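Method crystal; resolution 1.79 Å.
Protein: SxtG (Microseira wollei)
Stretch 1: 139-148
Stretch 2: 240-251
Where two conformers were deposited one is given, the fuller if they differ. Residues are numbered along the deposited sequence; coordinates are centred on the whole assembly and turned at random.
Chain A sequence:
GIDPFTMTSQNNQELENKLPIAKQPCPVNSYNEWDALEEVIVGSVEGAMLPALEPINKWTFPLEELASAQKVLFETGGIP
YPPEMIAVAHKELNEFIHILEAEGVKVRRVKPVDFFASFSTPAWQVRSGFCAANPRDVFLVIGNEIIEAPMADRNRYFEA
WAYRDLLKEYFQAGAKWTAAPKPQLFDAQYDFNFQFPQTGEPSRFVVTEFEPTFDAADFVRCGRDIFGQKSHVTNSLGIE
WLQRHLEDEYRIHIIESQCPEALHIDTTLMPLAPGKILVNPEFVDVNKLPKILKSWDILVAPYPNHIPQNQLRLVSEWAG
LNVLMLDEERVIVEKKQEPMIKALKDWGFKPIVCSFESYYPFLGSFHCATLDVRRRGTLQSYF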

# COMPACT_ATOMS: atom_id res chain seq x y z
N PHE A 139 7.19 6.76 6.20
CA PHE A 139 7.07 7.26 4.84
C PHE A 139 8.44 7.59 4.27
O PHE A 139 9.29 8.12 4.98
CB PHE A 139 6.25 8.56 4.74
CG PHE A 139 4.93 8.54 5.46
CD1 PHE A 139 3.82 8.00 4.85
CD2 PHE A 139 4.80 9.08 6.72
CE1 PHE A 139 2.59 8.00 5.48
CE2 PHE A 139 3.56 9.06 7.38
CZ PHE A 139 2.47 8.52 6.75
N LEU A 140 8.61 7.36 2.98
CA LEU A 140 9.71 7.88 2.20
C LEU A 140 9.21 9.01 1.32
O LEU A 140 8.13 8.90 0.72
CB LEU A 140 10.30 6.82 1.28
CG LEU A 140 11.14 5.70 1.81
CD1 LEU A 140 11.27 4.65 0.67
CD2 LEU A 140 12.49 6.25 2.22
N VAL A 141 9.98 10.09 1.23
CA VAL A 141 9.72 11.15 0.26
C VAL A 141 10.77 11.03 -0.83
O VAL A 141 11.96 11.21 -0.58
CB VAL A 141 9.77 12.55 0.90
CG1 VAL A 141 9.38 13.59 -0.16
CG2 VAL A 141 8.84 12.64 2.07
N ILE A 142 10.31 10.73 -2.05
CA ILE A 142 11.19 10.56 -3.21
C ILE A 142 10.72 11.57 -4.26
O ILE A 142 9.77 11.32 -5.01
CB ILE A 142 11.15 9.14 -3.79
CG1 ILE A 142 11.46 8.08 -2.72
CG2 ILE A 142 12.16 9.02 -4.95
CD1 ILE A 142 12.83 8.24 -2.05
N GLY A 143 11.37 12.73 -4.32
CA GLY A 143 10.96 13.73 -5.29
C GLY A 143 9.59 14.28 -4.94
O GLY A 143 9.41 14.86 -3.86
N ASN A 144 8.59 14.09 -5.81
CA ASN A 144 7.25 14.57 -5.55
C ASN A 144 6.32 13.46 -5.04
O ASN A 144 5.10 13.67 -4.98
CB ASN A 144 6.64 15.21 -6.81
CG ASN A 144 6.45 14.22 -7.94
OD1 ASN A 144 6.74 13.03 -7.80
ND2 ASN A 144 5.92 14.70 -9.06
N GLU A 145 6.87 12.31 -4.64
CA GLU A 145 6.09 11.15 -4.23
C GLU A 145 6.30 10.84 -2.75
O GLU A 145 7.45 10.79 -2.28
CB GLU A 145 6.49 9.93 -5.06
CG GLU A 145 5.72 8.66 -4.73
CD GLU A 145 6.17 7.46 -5.55
OE1 GLU A 145 7.26 7.52 -6.14
OE2 GLU A 145 5.43 6.46 -5.59
N ILE A 146 5.19 10.58 -2.04
CA ILE A 146 5.22 10.02 -0.68
C ILE A 146 4.85 8.53 -0.77
O ILE A 146 3.81 8.18 -1.35
CB ILE A 146 4.29 10.80 0.26
CG1 ILE A 146 4.77 12.26 0.34
CG2 ILE A 146 4.26 10.17 1.65
CD1 ILE A 146 3.98 13.14 1.21
N ILE A 147 5.71 7.66 -0.24
CA ILE A 147 5.52 6.21 -0.26
C ILE A 147 5.28 5.72 1.16
O ILE A 147 6.12 5.94 2.05
CB ILE A 147 6.73 5.48 -0.87
CG1 ILE A 147 7.06 6.03 -2.26
CG2 ILE A 147 6.48 3.97 -0.95
CD1 ILE A 147 8.39 5.55 -2.82
N GLU A 148 4.17 5.01 1.37
CA GLU A 148 3.90 4.40 2.67
C GLU A 148 4.62 3.05 2.76
O GLU A 148 4.39 2.16 1.93
CB GLU A 148 2.40 4.23 2.91
CG GLU A 148 1.62 5.56 2.72
CD GLU A 148 0.24 5.59 3.36
OE1 GLU A 148 -0.19 4.57 3.95
OE2 GLU A 148 -0.42 6.65 3.27
N GLU A 240 14.28 -5.06 -2.51
CA GLU A 240 14.01 -5.37 -3.92
C GLU A 240 12.74 -4.68 -4.40
O GLU A 240 12.68 -4.18 -5.54
CB GLU A 240 13.88 -6.90 -4.11
CG GLU A 240 13.80 -7.34 -5.58
CD GLU A 240 13.48 -8.82 -5.80
OE1 GLU A 240 13.16 -9.55 -4.83
OE2 GLU A 240 13.54 -9.26 -6.97
N TRP A 241 11.72 -4.61 -3.53
CA TRP A 241 10.49 -3.92 -3.88
C TRP A 241 10.77 -2.44 -4.13
O TRP A 241 10.31 -1.86 -5.13
CB TRP A 241 9.42 -4.08 -2.79
CG TRP A 241 8.14 -3.47 -3.26
CD1 TRP A 241 7.11 -4.11 -3.91
CD2 TRP A 241 7.76 -2.08 -3.18
NE1 TRP A 241 6.13 -3.20 -4.24
CE2 TRP A 241 6.50 -1.95 -3.81
CE3 TRP A 241 8.36 -0.93 -2.63
CZ2 TRP A 241 5.83 -0.72 -3.90
CZ3 TRP A 241 7.70 0.28 -2.74
CH2 TRP A 241 6.45 0.38 -3.37
N LEU A 242 11.54 -1.80 -3.25
CA LEU A 242 11.79 -0.37 -3.42
C LEU A 242 12.65 -0.12 -4.65
O LEU A 242 12.43 0.86 -5.38
CB LEU A 242 12.44 0.22 -2.18
CG LEU A 242 12.66 1.74 -2.19
CD1 LEU A 242 11.32 2.46 -2.27
CD2 LEU A 242 13.45 2.14 -0.95
N GLN A 243 13.64 -0.98 -4.90
CA GLN A 243 14.45 -0.78 -6.10
C GLN A 243 13.61 -0.92 -7.36
O GLN A 243 13.77 -0.13 -8.30
CB GLN A 243 15.64 -1.76 -6.14
CG GLN A 243 16.54 -1.62 -7.41
CD GLN A 243 17.22 -0.25 -7.55
OE1 GLN A 243 18.40 -0.09 -7.17
NE2 GLN A 243 16.50 0.72 -8.14
N ARG A 244 12.67 -1.86 -7.39
CA ARG A 244 11.84 -1.98 -8.59
C ARG A 244 10.91 -0.78 -8.73
O ARG A 244 10.72 -0.27 -9.84
CB ARG A 244 11.01 -3.26 -8.58
CG ARG A 244 10.11 -3.31 -9.84
CD ARG A 244 9.71 -4.68 -10.25
NE ARG A 244 10.86 -5.59 -10.31
CZ ARG A 244 10.79 -6.88 -10.02
NH1 ARG A 244 9.63 -7.43 -9.67
NH2 ARG A 244 11.89 -7.63 -10.08
N HIS A 245 10.31 -0.34 -7.62
CA HIS A 245 9.42 0.81 -7.68
C HIS A 245 10.13 2.05 -8.21
O HIS A 245 9.53 2.86 -8.94
CB HIS A 245 8.83 1.08 -6.30
CG HIS A 245 7.76 2.12 -6.30
ND1 HIS A 245 6.51 1.91 -6.84
CD2 HIS A 245 7.77 3.39 -5.83
CE1 HIS A 245 5.79 3.01 -6.70
NE2 HIS A 245 6.52 3.92 -6.08
N LEU A 246 11.41 2.22 -7.87
CA LEU A 246 12.19 3.41 -8.21
C LEU A 246 13.18 3.18 -9.36
O LEU A 246 14.06 4.01 -9.58
CB LEU A 246 12.95 3.91 -6.98
CG LEU A 246 12.11 4.32 -5.77
CD1 LEU A 246 13.01 4.83 -4.65
CD2 LEU A 246 11.05 5.35 -6.18
N GLU A 247 13.04 2.09 -10.13
CA GLU A 247 14.12 1.66 -11.02
C GLU A 247 14.34 2.61 -12.20
O GLU A 247 15.43 2.60 -12.79
CB GLU A 247 13.86 0.26 -11.58
CG GLU A 247 12.64 0.18 -12.50
CD GLU A 247 12.31 -1.25 -12.94
OE1 GLU A 247 13.02 -2.20 -12.53
OE2 GLU A 247 11.32 -1.41 -13.69
N ASP A 248 13.34 3.39 -12.60
CA ASP A 248 13.52 4.27 -13.76
C ASP A 248 14.55 5.36 -13.49
O ASP A 248 15.22 5.81 -14.43
CB ASP A 248 12.18 4.92 -14.15
CG ASP A 248 11.19 3.93 -14.76
OD1 ASP A 248 11.62 2.86 -15.22
OD2 ASP A 248 9.98 4.25 -14.77
N GLU A 249 14.68 5.81 -12.24
CA GLU A 249 15.48 6.99 -11.96
C GLU A 249 16.49 6.83 -10.83
O GLU A 249 17.39 7.67 -10.72
CB GLU A 249 14.58 8.20 -11.62
CG GLU A 249 13.48 8.53 -12.64
CD GLU A 249 14.00 9.01 -13.99
OE1 GLU A 249 15.21 9.31 -14.12
OE2 GLU A 249 13.19 9.10 -14.93
N TYR A 250 16.38 5.79 -9.99
CA TYR A 250 17.15 5.70 -8.76
C TYR A 250 17.91 4.38 -8.68
O TYR A 250 17.49 3.36 -9.23
CB TYR A 250 16.24 5.83 -7.52
CG TYR A 250 15.58 7.16 -7.44
CD1 TYR A 250 16.19 8.22 -6.78
CD2 TYR A 250 14.36 7.40 -8.06
CE1 TYR A 250 15.60 9.47 -6.71
CE2 TYR A 250 13.75 8.63 -7.99
CZ TYR A 250 14.39 9.67 -7.32
OH TYR A 250 13.79 10.90 -7.26
N ARG A 251 19.03 4.43 -7.97
CA ARG A 251 19.84 3.26 -7.67
C ARG A 251 19.95 3.16 -6.15
O ARG A 251 20.32 4.14 -5.50
CB ARG A 251 21.24 3.39 -8.28
CG ARG A 251 21.24 3.65 -9.78
CD ARG A 251 22.62 4.12 -10.26
NE ARG A 251 22.94 5.50 -9.87
CZ ARG A 251 22.98 6.55 -10.69
NH1 ARG A 251 22.71 6.42 -11.99
NH2 ARG A 251 23.31 7.75 -10.22

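Stretch 1 is a β-hairpin. Strand 139-142 leads into a type II' turn from Ile142 to Glu145, and strand 145-148 runs back. Four backbone hydrogen bonds tie the strands together. Leu140 N donates to Ile147 O at 3.0 Å, and Ile147 N returns the bond to Leu140 O at 2.9 Å. Nearer the turn, Ile142 N donates to Glu145 O at 2.9 Å and Glu145 N to Ile142 O at 3.1 Å. Gly143 sits in the turn with a phi of 68°, a value that favours glycine.

Stretch 2 opens with the last residues of a helix, 240-245. Leu246 is the first residue to leave helical geometry. The chain then turns back on itself, and Tyr250 N donates to Leu246 O at 3.0 Å. Gln243 NE2 also holds this segment, donating to Tyr250 O at 3.0 Å.

The helix runs nearly antiparallel to strand 145-148, at 157°, with the axes 12.2 Å apart at closest approach. That spacing leaves room for side chains between the backbones, and no backbone hydrogen bond crosses the gap. In the hairpin, Leu140, Ile142, Glu145 and Ile147 point toward stretch 2. The alternation of the strands carries Phe139, Val141, Ile146 and Glu148 out of its reach.

Most of the contact is apolar. Leu140 CD1 meets Leu242 CD1 at 3.7 Å. Ile147 lies among several partners: its CD1 is 4.3 Å from Leu242 CD1 and 4.3 Å from Leu246 CD2, and its CG2 is 4.3 Å from Trp241 CZ3. The CA-to-CB bond of Trp241 points sideways, but the end of its side chain comes nearer to the hairpin. Ile147 CD1 also packs 3.8 Å from His245 CD2.

At the turn end, Ile142 covers one face of the Tyr250 ring. Its CG2 lies 3.3 Å from Tyr250 CZ, a close fit of methyl group to aromatic ring. The same Ile142 CG2 is 4.0 Å from Leu246 CD2, so Ile142 touches both Leu246, just past the helix, and Tyr250 farther along the same loop.

One hydrogen bond joins the stretches. His245 NE2 donates to Glu145 OE2 at 2.8 Å, with an N-H...acceptor angle of 170°. The carboxylate oxygen lies at the edge of the imidazole ring, near its plane, where the N-H can point straight at it. Glu145 reaches out with chi1 and chi2 both t, and its OE2 is also hydrogen-bonded elsewhere in the structure. This polar link adds a directional tie to the apolar packing. Together the two stretches bury 345 Å², both sides summed.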